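Local atomic coordinates of glucoamylase (Thermoanaerobacterium thermosaccharolyticum, PDB entry 1LF6), a protein that hydrolyses terminal alpha-1,4-linked glucose units one after another from the non-reducing ends of glucan chains, releasing beta-D-glucose, as a family 15 glycoside hydrolase. Residues A[21-26]-A[221-226]; A[201-206]-A[228-233]; A[421-426]-A[472-477]; A[450-455]-A[480-485]. One frame throughout, in Å; residues are numbered along the deposited sequence.

Interaction 1: A[21-26]-A[221-226]; sequences SAVNGP and KHYDSA
Ser21 meets the chain around Ser225 mainly through its backbone, its CA lying 3.6 Å from Ser225 O. Here the loop that follows strand 14-16 is laid against the start of strand 225-228, in the N-terminal super beta-sandwich domain. The carbonyl O of Ser21 also approaches the ring of Tyr223 obliquely. Just ahead of Ser21, the backbone N-H groups of Asn19 and Ile20 bond to the carboxylate of Asp224, which ties the loop down there as well.

Ala22 carries the contact. Its N donates to Ser225 O over 2.8 Å in a nearly straight bond (167° at the hydrogen). A water donates to the same oxygen and to Ala22 O, so Ser225 O is gripped twice. The Ala22 CA sits over one face of Tyr223 in a CH-pi contact, 3.6 Å from the ring centroid, while its CB packs on Ala226 CB. Tyr223 itself is steadied by a bond from its N to Ser200 OG.

Val23 follows, its O bonded to Asn207 ND2. With CG1 anti to the carbonyl carbon (chi1 -64°), CG2 takes the place between N and C, and this methyl lies 3.6 Å from Tyr223 OH.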
loop_
_atom_site.group_PDB
_atom_site.type_symbol
_atom_site.label_atom_id
_atom_site.label_comp_id
_atom_site.label_asym_id
_atom_site.label_seq_id
_atom_site.Cartn_x
_atom_site.Cartn_y
_atom_site.Cartn_z
ATOM N N SER A 21 -18.511 12.587 -32.553
ATOM C CA SER A 21 -18.549 11.599 -31.484
ATOM C C SER A 21 -17.874 10.309 -31.925
ATOM O O SER A 21 -17.916 9.947 -33.101
ATOM C CB SER A 21 -19.994 11.308 -31.081
ATOM O OG SER A 21 -20.637 12.482 -30.634
ATOM N N ALA A 22 -17.240 9.626 -30.978
ATOM C CA ALA A 22 -16.571 8.364 -31.268
ATOM C C ALA A 22 -17.636 7.350 -31.687
ATOM O O ALA A 22 -18.804 7.480 -31.314
ATOM C CB ALA A 22 -15.824 7.875 -30.032
ATOM N N VAL A 23 -17.233 6.344 -32.455
ATOM C CA VAL A 23 -18.172 5.335 -32.931
ATOM C C VAL A 23 -17.836 3.917 -32.480
ATOM O O VAL A 23 -16.702 3.618 -32.110
ATOM C CB VAL A 23 -18.245 5.340 -34.474
ATOM C CG1 VAL A 23 -18.800 6.664 -34.967
ATOM C CG2 VAL A 23 -16.861 5.105 -35.054
ATOM N N ASN A 24 -18.843 3.049 -32.521
ATOM C CA ASN A 24 -18.691 1.643 -32.150
ATOM C C ASN A 24 -18.227 1.424 -30.715
ATOM O O ASN A 24 -17.310 0.642 -30.466
ATOM C CB ASN A 24 -17.718 0.953 -33.110
ATOM C CG ASN A 24 -18.128 1.105 -34.559
ATOM O OD1 ASN A 24 -19.255 0.769 -34.939
ATOM N ND2 ASN A 24 -17.214 1.607 -35.383
ATOM N N GLY A 25 -18.865 2.113 -29.776
ATOM C CA GLY A 25 -18.510 1.954 -28.380
ATOM C C GLY A 25 -19.150 0.696 -27.827
ATOM O O GLY A 25 -19.708 -0.091 -28.589
ATOM N N PRO A 26 -19.095 0.474 -26.504
ATOM C CA PRO A 26 -18.466 1.339 -25.502
ATOM C C PRO A 26 -16.991 0.992 -25.299
ATOM O O PRO A 26 -16.338 1.514 -24.402
ATOM C CB PRO A 26 -19.292 1.053 -24.260
ATOM C CG PRO A 26 -19.495 -0.427 -24.375
ATOM C CD PRO A 26 -19.848 -0.613 -25.849
ATOM N N LYS A 221 -8.169 9.691 -36.388
ATOM C CA LYS A 221 -9.434 10.127 -35.819
ATOM C C LYS A 221 -9.217 11.258 -34.824
ATOM O O LYS A 221 -8.177 11.339 -34.174
ATOM C CB LYS A 221 -10.146 8.961 -35.127
ATOM C CG LYS A 221 -10.633 7.856 -36.065
ATOM C CD LYS A 221 -9.491 6.995 -36.580
ATOM C CE LYS A 221 -10.013 5.803 -37.372
ATOM N NZ LYS A 221 -8.917 4.865 -37.746
ATOM N N HIS A 222 -10.207 12.134 -34.712
ATOM C CA HIS A 222 -10.128 13.262 -33.797
ATOM C C HIS A 222 -11.456 13.465 -33.084
ATOM O O HIS A 222 -12.006 14.569 -33.060
ATOM C CB HIS A 222 -9.734 14.529 -34.559
ATOM C CG HIS A 222 -8.322 14.512 -35.061
ATOM N ND1 HIS A 222 -7.233 14.596 -34.221
ATOM C CD2 HIS A 222 -7.821 14.382 -36.313
ATOM C CE1 HIS A 222 -6.122 14.520 -34.932
ATOM N NE2 HIS A 222 -6.452 14.390 -36.204
ATOM N N TYR A 223 -11.961 12.389 -32.494
ATOM C CA TYR A 223 -13.229 12.425 -31.778
ATOM C C TYR A 223 -13.140 13.340 -30.566
ATOM O O TYR A 223 -12.096 13.425 -29.922
ATOM C CB TYR A 223 -13.607 11.016 -31.327
ATOM C CG TYR A 223 -13.658 10.002 -32.446
ATOM C CD1 TYR A 223 -14.484 10.197 -33.554
ATOM C CD2 TYR A 223 -12.911 8.828 -32.379
ATOM C CE1 TYR A 223 -14.566 9.244 -34.563
ATOM C CE2 TYR A 223 -12.987 7.870 -33.380
ATOM C CZ TYR A 223 -13.818 8.082 -34.468
ATOM O OH TYR A 223 -13.912 7.123 -35.452
ATOM N N ASP A 224 -14.236 14.023 -30.255
ATOM C CA ASP A 224 -14.258 14.919 -29.106
ATOM C C ASP A 224 -15.363 14.535 -28.133
ATOM O O ASP A 224 -15.761 15.331 -27.282
ATOM C CB ASP A 224 -14.430 16.379 -29.562
ATOM C CG ASP A 224 -15.751 16.631 -30.283
ATOM O OD1 ASP A 224 -15.908 17.736 -30.846
ATOM O OD2 ASP A 224 -16.632 15.745 -30.287
ATOM N N SER A 225 -15.842 13.300 -28.254
ATOM C CA SER A 225 -16.907 12.800 -27.393
ATOM C C SER A 225 -16.964 11.273 -27.414
ATOM O O SER A 225 -16.786 10.649 -28.459
ATOM C CB SER A 225 -18.251 13.375 -27.851
ATOM O OG SER A 225 -19.326 12.869 -27.083
ATOM N N ALA A 226 -17.207 10.677 -26.248
ATOM C CA ALA A 226 -17.292 9.223 -26.121
ATOM C C ALA A 226 -17.692 8.842 -24.698
ATOM O O ALA A 226 -17.506 9.628 -23.765
ATOM C CB ALA A 226 -15.952 8.584 -26.479
HETATM O O HOH W 1 -19.394 8.658 -28.631
#

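Interaction 2: A[201-206]-A[228-233]; sequences IGYYKV and GNIIEG
Ile201 and Ile230 lie side by side and point the same way, with CG2 of Ile201 4.0 Å from CD1 of Ile230. The same CG2 also lies against the CG methylene of Glu232, touching both neighbours, while the CD1 of Ile201 runs on beside Glu232 OE1. An alanine in place of Ile201 would probably open a gap beside Ile230 CD1 and the Glu232 chain, both left without the branches they pack on.

Beneath these bumps two antiparallel strands pair at one border of the seven-stranded sheet of the super beta-sandwich, 198-203 being an outermost strand. Gly202 and Ile231 form the hydrogen-bonded pair, with Ile231 N to Gly202 O at 3.0 Å and a longer return bond from Gly202 N. Past the strand end, Tyr204 N reaches Asn229 O at 2.7 Å, almost straight (173°).

The tyrosines fill the hollows at this end. Tyr203 sets its ring edge against Asn229 O and Gly228 N, and its CE1 is 3.9 Å from Ile230 CG2. Gly228 has backbone angles that call for glycine (phi 144°, psi -140°). Tyr203 OH is bonded to Arg227 N. On the face that Ile231 occupies, Ile231 CD1 meets the edge of the Tyr204 ring, 3.3 Å from Tyr204 CD1. Lys205 CG rests over the centre of one face of that ring.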
loop_
_atom_site.group_PDB
_atom_site.type_symbol
_atom_site.label_atom_id
_atom_site.label_comp_id
_atom_site.label_asym_id
_atom_site.label_seq_id
_atom_site.Cartn_x
_atom_site.Cartn_y
_atom_site.Cartn_z
ATOM N N ILE A 201 -10.831 11.299 -28.475
ATOM C CA ILE A 201 -11.351 10.479 -27.391
ATOM C C ILE A 201 -12.007 9.258 -28.026
ATOM O O ILE A 201 -13.105 9.349 -28.580
ATOM C CB ILE A 201 -12.388 11.261 -26.568
ATOM C CG1 ILE A 201 -11.760 12.570 -26.077
ATOM C CG2 ILE A 201 -12.866 10.420 -25.390
ATOM C CD1 ILE A 201 -12.732 13.518 -25.422
ATOM N N GLY A 202 -11.321 8.119 -27.959
ATOM C CA GLY A 202 -11.851 6.907 -28.555
ATOM C C GLY A 202 -12.121 5.779 -27.575
ATOM O O GLY A 202 -11.839 5.892 -26.385
ATOM N N TYR A 203 -12.668 4.683 -28.090
ATOM C CA TYR A 203 -12.992 3.520 -27.277
ATOM C C TYR A 203 -11.847 2.522 -27.224
ATOM O O TYR A 203 -11.247 2.196 -28.249
ATOM C CB TYR A 203 -14.255 2.855 -27.821
ATOM C CG TYR A 203 -15.476 3.715 -27.625
ATOM C CD1 TYR A 203 -15.945 3.999 -26.343
ATOM C CD2 TYR A 203 -16.144 4.278 -28.712
ATOM C CE1 TYR A 203 -17.043 4.821 -26.146
ATOM C CE2 TYR A 203 -17.248 5.105 -28.523
ATOM C CZ TYR A 203 -17.690 5.373 -27.238
ATOM O OH TYR A 203 -18.767 6.199 -27.033
ATOM N N TYR A 204 -11.555 2.042 -26.017
ATOM C CA TYR A 204 -10.466 1.094 -25.786
ATOM C C TYR A 204 -10.511 -0.128 -26.702
ATOM O O TYR A 204 -11.511 -0.846 -26.753
ATOM C CB TYR A 204 -10.471 0.649 -24.316
ATOM C CG TYR A 204 -9.346 -0.294 -23.948
ATOM C CD1 TYR A 204 -8.025 0.005 -24.275
ATOM C CD2 TYR A 204 -9.602 -1.483 -23.265
ATOM C CE1 TYR A 204 -6.983 -0.856 -23.934
ATOM C CE2 TYR A 204 -8.568 -2.353 -22.918
ATOM C CZ TYR A 204 -7.261 -2.031 -23.257
ATOM O OH TYR A 204 -6.233 -2.883 -22.922
ATOM N N LYS A 205 -9.407 -0.353 -27.413
ATOM C CA LYS A 205 -9.260 -1.470 -28.343
ATOM C C LYS A 205 -10.188 -1.412 -29.554
ATOM O O LYS A 205 -10.345 -2.399 -30.273
ATOM C CB LYS A 205 -9.447 -2.806 -27.614
ATOM C CG LYS A 205 -8.273 -3.179 -26.725
ATOM C CD LYS A 205 -8.461 -4.543 -26.080
ATOM C CE LYS A 205 -7.257 -4.916 -25.228
ATOM N NZ LYS A 205 -7.430 -6.228 -24.541
ATOM N N VAL A 206 -10.796 -0.253 -29.782
ATOM C CA VAL A 206 -11.692 -0.075 -30.920
ATOM C C VAL A 206 -11.131 1.010 -31.833
ATOM O O VAL A 206 -10.657 0.725 -32.932
ATOM C CB VAL A 206 -13.108 0.331 -30.465
ATOM C CG1 VAL A 206 -14.025 0.449 -31.673
ATOM C CG2 VAL A 206 -13.652 -0.697 -29.487
ATOM N N GLY A 228 -17.742 5.216 -22.134
ATOM C CA GLY A 228 -17.524 3.799 -21.899
ATOM C C GLY A 228 -16.077 3.619 -21.484
ATOM O O GLY A 228 -15.551 4.428 -20.712
ATOM N N ASN A 229 -15.436 2.559 -21.967
ATOM C CA ASN A 229 -14.025 2.338 -21.665
ATOM C C ASN A 229 -13.272 3.164 -22.697
ATOM O O ASN A 229 -12.960 2.694 -23.788
ATOM C CB ASN A 229 -13.650 0.859 -21.789
ATOM C CG ASN A 229 -13.936 0.078 -20.518
ATOM O OD1 ASN A 229 -15.069 -0.315 -20.255
ATOM N ND2 ASN A 229 -12.901 -0.133 -19.711
ATOM N N ILE A 230 -12.990 4.407 -22.338
ATOM C CA ILE A 230 -12.332 5.325 -23.250
ATOM C C ILE A 230 -10.865 5.610 -22.962
ATOM O O ILE A 230 -10.338 5.273 -21.905
ATOM C CB ILE A 230 -13.079 6.662 -23.271
ATOM C CG1 ILE A 230 -12.985 7.327 -21.898
ATOM C CG2 ILE A 230 -14.541 6.426 -23.629
ATOM C CD1 ILE A 230 -13.620 8.705 -21.828
ATOM N N ILE A 231 -10.221 6.244 -23.936
ATOM C CA ILE A 231 -8.823 6.637 -23.840
ATOM C C ILE A 231 -8.715 8.030 -24.463
ATOM O O ILE A 231 -9.026 8.227 -25.642
ATOM C CB ILE A 231 -7.923 5.653 -24.602
ATOM C CG1 ILE A 231 -8.063 4.258 -23.986
ATOM C CG2 ILE A 231 -6.472 6.132 -24.561
ATOM C CD1 ILE A 231 -7.269 3.200 -24.686
ATOM N N GLU A 232 -8.306 9.001 -23.660
ATOM C CA GLU A 232 -8.171 10.359 -24.151
ATOM C C GLU A 232 -6.747 10.567 -24.645
ATOM O O GLU A 232 -5.817 10.709 -23.854
ATOM C CB GLU A 232 -8.553 11.346 -23.042
ATOM C CG GLU A 232 -9.988 11.124 -22.582
ATOM C CD GLU A 232 -10.553 12.246 -21.737
ATOM O OE1 GLU A 232 -11.797 12.392 -21.724
ATOM O OE2 GLU A 232 -9.773 12.977 -21.083
ATOM N N GLY A 233 -6.591 10.542 -25.967
ATOM C CA GLY A 233 -5.284 10.702 -26.578
ATOM C C GLY A 233 -5.045 12.083 -27.156
ATOM O O GLY A 233 -5.984 12.811 -27.478
#

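Interaction 3: A[421-426]-A[472-477]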
loop_
_atom_site.group_PDB
_atom_site.type_symbol
_atom_site.label_atom_id
_atom_site.label_comp_id
_atom_site.label_asym_id
_atom_site.label_seq_id
_atom_site.Cartn_x
_atom_site.Cartn_y
_atom_site.Cartn_z
ATOM N N LEU A 421 -13.632 -2.903 24.142
ATOM C CA LEU A 421 -12.853 -3.922 23.440
ATOM C C LEU A 421 -12.397 -5.022 24.387
ATOM O O LEU A 421 -12.424 -6.201 24.032
ATOM C CB LEU A 421 -11.643 -3.295 22.740
ATOM C CG LEU A 421 -11.960 -2.416 21.530
ATOM C CD1 LEU A 421 -10.668 -1.856 20.961
ATOM C CD2 LEU A 421 -12.710 -3.237 20.468
ATOM N N ALA A 422 -11.979 -4.639 25.591
ATOM C CA ALA A 422 -11.534 -5.614 26.573
ATOM C C ALA A 422 -12.692 -6.536 26.944
ATOM O O ALA A 422 -12.520 -7.754 27.033
ATOM C CB ALA A 422 -11.000 -4.908 27.821
ATOM N N ASP A 423 -13.869 -5.952 27.155
ATOM C CA ASP A 423 -15.052 -6.732 27.510
ATOM C C ASP A 423 -15.466 -7.637 26.356
ATOM O O ASP A 423 -15.941 -8.748 26.570
ATOM C CB ASP A 423 -16.224 -5.816 27.880
ATOM C CG ASP A 423 -15.984 -5.046 29.176
ATOM O OD1 ASP A 423 -15.226 -5.540 30.037
ATOM O OD2 ASP A 423 -16.571 -3.958 29.333
ATOM N N PHE A 424 -15.286 -7.156 25.131
ATOM C CA PHE A 424 -15.643 -7.947 23.962
ATOM C C PHE A 424 -14.714 -9.160 23.849
ATOM O O PHE A 424 -15.163 -10.276 23.589
ATOM C CB PHE A 424 -15.554 -7.090 22.697
ATOM C CG PHE A 424 -15.948 -7.815 21.445
ATOM C CD1 PHE A 424 -15.062 -7.913 20.377
ATOM C CD2 PHE A 424 -17.201 -8.408 21.332
ATOM C CE1 PHE A 424 -15.419 -8.593 19.215
ATOM C CE2 PHE A 424 -17.567 -9.088 20.175
ATOM C CZ PHE A 424 -16.673 -9.181 19.115
ATOM N N ILE A 425 -13.421 -8.935 24.054
ATOM C CA ILE A 425 -12.433 -10.005 23.990
ATOM C C ILE A 425 -12.692 -11.094 25.035
ATOM O O ILE A 425 -12.587 -12.282 24.739
ATOM C CB ILE A 425 -11.007 -9.455 24.207
ATOM C CG1 ILE A 425 -10.600 -8.584 23.017
ATOM C CG2 ILE A 425 -10.016 -10.604 24.389
ATOM C CD1 ILE A 425 -9.319 -7.810 23.239
ATOM N N ILE A 426 -13.019 -10.689 26.259
ATOM C CA ILE A 426 -13.274 -11.649 27.327
ATOM C C ILE A 426 -14.534 -12.458 27.060
ATOM O O ILE A 426 -14.685 -13.576 27.549
ATOM C CB ILE A 426 -13.402 -10.938 28.691
ATOM C CG1 ILE A 426 -12.050 -10.320 29.065
ATOM C CG2 ILE A 426 -13.881 -11.926 29.762
ATOM C CD1 ILE A 426 -11.977 -9.801 30.480
ATOM N N GLN A 472 -8.601 -6.007 37.778
ATOM C CA GLN A 472 -8.373 -7.355 38.282
ATOM C C GLN A 472 -8.937 -8.407 37.332
ATOM O O GLN A 472 -8.303 -9.428 37.063
ATOM C CB GLN A 472 -9.020 -7.523 39.656
ATOM C CG GLN A 472 -8.769 -8.885 40.268
ATOM C CD GLN A 472 -9.537 -9.100 41.548
ATOM O OE1 GLN A 472 -9.345 -8.385 42.531
ATOM N NE2 GLN A 472 -10.419 -10.093 41.546
ATOM N N LYS A 473 -10.138 -8.151 36.831
ATOM C CA LYS A 473 -10.812 -9.056 35.904
ATOM C C LYS A 473 -9.991 -9.280 34.628
ATOM O O LYS A 473 -9.793 -10.415 34.189
ATOM C CB LYS A 473 -12.179 -8.469 35.547
ATOM C CG LYS A 473 -13.000 -9.296 34.579
ATOM C CD LYS A 473 -14.356 -8.632 34.333
ATOM C CE LYS A 473 -15.178 -9.400 33.317
ATOM N NZ LYS A 473 -15.358 -10.826 33.710
ATOM N N TYR A 474 -9.521 -8.187 34.039
ATOM C CA TYR A 474 -8.729 -8.244 32.821
ATOM C C TYR A 474 -7.428 -9.015 33.022
ATOM O O TYR A 474 -7.123 -9.927 32.258
ATOM C CB TYR A 474 -8.424 -6.826 32.335
ATOM C CG TYR A 474 -9.643 -6.053 31.884
ATOM C CD1 TYR A 474 -9.649 -4.663 31.885
ATOM C CD2 TYR A 474 -10.796 -6.715 31.451
ATOM C CE1 TYR A 474 -10.770 -3.944 31.473
ATOM C CE2 TYR A 474 -11.925 -6.002 31.033
ATOM C CZ TYR A 474 -11.901 -4.614 31.051
ATOM O OH TYR A 474 -13.019 -3.901 30.663
ATOM N N GLN A 475 -6.668 -8.655 34.054
ATOM C CA GLN A 475 -5.400 -9.326 34.328
ATOM C C GLN A 475 -5.537 -10.803 34.635
ATOM O O GLN A 475 -4.717 -11.604 34.193
ATOM C CB GLN A 475 -4.659 -8.648 35.475
ATOM C CG GLN A 475 -3.825 -7.464 35.041
ATOM C CD GLN A 475 -2.720 -7.814 34.044
ATOM O OE1 GLN A 475 -2.046 -6.925 33.536
ATOM N NE2 GLN A 475 -2.530 -9.104 33.764
ATOM N N GLU A 476 -6.559 -11.165 35.403
ATOM C CA GLU A 476 -6.785 -12.567 35.737
ATOM C C GLU A 476 -7.001 -13.374 34.461
ATOM O O GLU A 476 -6.484 -14.481 34.319
ATOM C CB GLU A 476 -8.005 -12.710 36.649
ATOM C CG GLU A 476 -7.670 -12.747 38.132
ATOM C CD GLU A 476 -8.908 -12.785 39.012
ATOM O OE1 GLU A 476 -9.778 -13.648 38.777
ATOM O OE2 GLU A 476 -9.009 -11.955 39.941
ATOM N N LYS A 477 -7.778 -12.812 33.543
ATOM C CA LYS A 477 -8.061 -13.468 32.278
ATOM C C LYS A 477 -6.754 -13.592 31.495
ATOM O O LYS A 477 -6.412 -14.668 31.001
ATOM C CB LYS A 477 -9.080 -12.645 31.482
ATOM C CG LYS A 477 -9.671 -13.357 30.276
ATOM C CD LYS A 477 -10.517 -14.568 30.678
ATOM C CE LYS A 477 -11.747 -14.166 31.469
ATOM N NZ LYS A 477 -12.614 -15.341 31.780
HETATM O O HOH W 2 -13.583 -15.585 28.777
#
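Tyr474 is held against Ala422, Asp423 and Ile426 by its face, its hydroxyl and its edge. The Ala422 CB stands over one face in a CH-pi contact, 3.7 Å from the ring centroid and shifted toward CZ. The hydroxyl donates to Asp423 OD1 over 2.8 Å. That oxygen lies near the plane of the ring, yet the hydroxyl approaches it from above the carboxylate plane, 53° out of it. Along the same ring edge, Ile426 CD1 closes to 3.4 Å from Tyr474 CD2. A phenylalanine in place of Tyr474 would probably leave Asp423 OD1 without its hydroxyl donor and the ring less firmly fixed in position.

One turn beyond Tyr474, Lys477 meets the same Ile426, its CE 3.5 Å from Ile426 CG2. The lysine chain gets there by folding, with chi2 and chi3 both at 65°. A water accepts from Lys477 NZ and donates to Ile426 O, at 2.6 Å from that carbonyl oxygen.

In the second shell, Asp423 OD2 forms a salt bridge with Lys419, one turn back on its own helix, which probably helps to position the carboxylate. Lys473 NZ, 6.4 Å from Asp423 OD1, is not in contact, but its positive charge would probably help to stabilise the carboxylate a little.

The segments belong to helices 414-428 and 468-489 of the (alpha/alpha) barrel, their short axes 11.0 Å apart at 43°. Helix 445-464, which comes between them in the chain, touches both: Glu451 meets Ile425, and Leu455 meets Lys477. Leu421 and Ile425 pack on Gln398 of helix 395-407.

Interaction 4: A[450-455]-A[480-485]; sequences AEVAGL and NWQKLI
The indole of Trp481 receives Leu455 and Glu451 at its six-membered ring, both obliquely rather than squarely over a face or at an edge. Leu455 CD1 makes an off-centre CH-pi contact, 4.2 Å from the centroid of that ring, with Trp481 CZ3 its nearest atom. Glu451 OE1 comes to 3.3 Å from the same CZ3, and the carboxylate and ring planes are turned 56° apart. Further back on the glutamate chain, Glu451 CB lies 3.9 Å from Trp481 CE3, so both the stem and the tip of this residue lean on the ring. The bond from CA to CB of Trp481 points toward 450-455, and chi1 (-66°) sets CG beside the backbone N, anti to the carbonyl carbon.

Beyond the flat groups, Val452 makes the closest backbone approach, its CA 6.1 Å from that of Gln482. Its CG2 rests 3.7 Å from Gln482 N, and CG1 lies against the Gln482 CB and CG. Ile485 CD1 adds a looser touch to CG2. The amide end of Gln482 leads off to Val544, whose O accepts from NE2. The segments meet by packing, without hydrogen bonds between them.

Helices 445-464 and 468-489, consecutive in the (alpha/alpha) barrel, run antiparallel, 158° between the short axes. The Glu451 side chain is about 9 Å from that of Glu435, probably the proton acceptor. Pro430 touches both Glu451 and Trp481, Ile425 and Ile426 of helix 414-428 flank the contact, and Tyr682 of helix 676-682 packs on Val452 and Gln482.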
loop_
_atom_site.group_PDB
_atom_site.type_symbol
_atom_site.label_atom_id
_atom_site.label_comp_id
_atom_site.label_asym_id
_atom_site.label_seq_id
_atom_site.Cartn_x
_atom_site.Cartn_y
_atom_site.Cartn_z
ATOM N N ALA A 450 -1.522 -11.484 21.267
ATOM C CA ALA A 450 -2.145 -10.168 21.174
ATOM C C ALA A 450 -3.219 -10.003 22.243
ATOM O O ALA A 450 -3.351 -8.925 22.825
ATOM C CB ALA A 450 -2.760 -9.974 19.789
ATOM N N GLU A 451 -3.985 -11.068 22.494
ATOM C CA GLU A 451 -5.048 -11.033 23.494
ATOM C C GLU A 451 -4.507 -10.868 24.910
ATOM O O GLU A 451 -5.095 -10.147 25.721
ATOM C CB GLU A 451 -5.909 -12.305 23.423
ATOM C CG GLU A 451 -6.720 -12.437 22.131
ATOM C CD GLU A 451 -7.562 -13.694 22.092
ATOM O OE1 GLU A 451 -8.737 -13.643 22.514
ATOM O OE2 GLU A 451 -7.047 -14.743 21.648
ATOM N N VAL A 452 -3.406 -11.550 25.213
ATOM C CA VAL A 452 -2.784 -11.458 26.537
ATOM C C VAL A 452 -2.216 -10.049 26.745
ATOM O O VAL A 452 -2.421 -9.435 27.790
ATOM C CB VAL A 452 -1.638 -12.493 26.706
ATOM C CG1 VAL A 452 -0.842 -12.191 27.978
ATOM C CG2 VAL A 452 -2.217 -13.902 26.778
ATOM N N ALA A 453 -1.492 -9.551 25.744
ATOM C CA ALA A 453 -0.913 -8.214 25.810
ATOM C C ALA A 453 -2.016 -7.160 25.934
ATOM O O ALA A 453 -1.932 -6.240 26.751
ATOM C CB ALA A 453 -0.081 -7.950 24.570
ATOM N N GLY A 454 -3.053 -7.302 25.116
ATOM C CA GLY A 454 -4.155 -6.361 25.142
ATOM C C GLY A 454 -4.909 -6.282 26.461
ATOM O O GLY A 454 -5.267 -5.185 26.908
ATOM N N LEU A 455 -5.169 -7.434 27.077
ATOM C CA LEU A 455 -5.883 -7.452 28.346
ATOM C C LEU A 455 -4.991 -6.929 29.475
ATOM O O LEU A 455 -5.482 -6.329 30.430
ATOM C CB LEU A 455 -6.394 -8.864 28.670
ATOM C CG LEU A 455 -7.530 -9.412 27.789
ATOM C CD1 LEU A 455 -7.913 -10.805 28.265
ATOM C CD2 LEU A 455 -8.743 -8.492 27.851
ATOM N N ASN A 480 -4.530 -16.251 32.851
ATOM C CA ASN A 480 -5.086 -17.566 32.560
ATOM C C ASN A 480 -4.781 -17.968 31.119
ATOM O O ASN A 480 -4.245 -19.050 30.863
ATOM C CB ASN A 480 -6.602 -17.560 32.791
ATOM C CG ASN A 480 -7.254 -18.882 32.421
ATOM O OD1 ASN A 480 -6.925 -19.929 32.984
ATOM N ND2 ASN A 480 -8.182 -18.842 31.472
ATOM N N TRP A 481 -5.120 -17.094 30.179
ATOM C CA TRP A 481 -4.873 -17.374 28.770
ATOM C C TRP A 481 -3.382 -17.518 28.487
ATOM O O TRP A 481 -2.978 -18.337 27.665
ATOM C CB TRP A 481 -5.473 -16.265 27.896
ATOM C CG TRP A 481 -6.975 -16.193 27.957
ATOM C CD1 TRP A 481 -7.810 -16.990 28.694
ATOM C CD2 TRP A 481 -7.820 -15.277 27.248
ATOM N NE1 TRP A 481 -9.119 -16.623 28.484
ATOM C CE2 TRP A 481 -9.153 -15.577 27.602
ATOM C CE3 TRP A 481 -7.581 -14.230 26.347
ATOM C CZ2 TRP A 481 -10.242 -14.868 27.086
ATOM C CZ3 TRP A 481 -8.664 -13.526 25.834
ATOM C CH2 TRP A 481 -9.973 -13.848 26.205
ATOM N N GLN A 482 -2.562 -16.734 29.178
ATOM C CA GLN A 482 -1.121 -16.802 28.981
ATOM C C GLN A 482 -0.613 -18.186 29.378
ATOM O O GLN A 482 0.248 -18.752 28.704
ATOM C CB GLN A 482 -0.420 -15.719 29.808
ATOM C CG GLN A 482 1.038 -15.431 29.417
ATOM C CD GLN A 482 2.036 -16.406 30.023
ATOM O OE1 GLN A 482 1.772 -17.031 31.051
ATOM N NE2 GLN A 482 3.203 -16.519 29.398
ATOM N N LYS A 483 -1.151 -18.730 30.467
ATOM C CA LYS A 483 -0.751 -20.054 30.945
ATOM C C LYS A 483 -1.288 -21.175 30.048
ATOM O O LYS A 483 -0.799 -22.301 30.101
ATOM C CB LYS A 483 -1.251 -20.285 32.382
ATOM C CG LYS A 483 -0.506 -19.525 33.480
ATOM C CD LYS A 483 0.911 -20.045 33.665
ATOM C CE LYS A 483 1.487 -19.670 35.033
ATOM N NZ LYS A 483 1.661 -18.207 35.235
ATOM N N LEU A 484 -2.289 -20.869 29.231
ATOM C CA LEU A 484 -2.884 -21.871 28.346
ATOM C C LEU A 484 -2.330 -21.897 26.923
ATOM O O LEU A 484 -2.573 -22.847 26.180
ATOM C CB LEU A 484 -4.398 -21.671 28.285
ATOM C CG LEU A 484 -5.136 -21.872 29.610
ATOM C CD1 LEU A 484 -6.610 -21.606 29.412
ATOM C CD2 LEU A 484 -4.905 -23.290 30.123
ATOM N N ILE A 485 -1.593 -20.855 26.544
ATOM C CA ILE A 485 -1.022 -20.779 25.206
ATOM C C ILE A 485 -0.321 -22.081 24.823
ATOM O O ILE A 485 -0.597 -22.656 23.769
ATOM C CB ILE A 485 -0.020 -19.600 25.091
ATOM C CG1 ILE A 485 -0.776 -18.271 25.132
ATOM C CG2 ILE A 485 0.792 -19.712 23.794
ATOM C CD1 ILE A 485 0.124 -17.053 25.088
#

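From the N terminus, 21-26 waits 195 residues for its partner 221-226, so interaction 1 closes a long loop across much of the beta-sandwich domain. Interaction 2 opens inside it at 201-206 and closes after it at 228-233, so the two cross. They also touch, through probable hydrogen bonds from Asn229 N to Pro26 O and from Ile201 N to Tyr223 O. In the helical domain interactions 3 and 4 cross in the same way, both ending on helix 468-489. Ile425 O touches the Trp481 ring, so three successive helices are joined. The two pairs lie on opposite sides of the chain's centre, at least about 40 Å apart between nearest atoms.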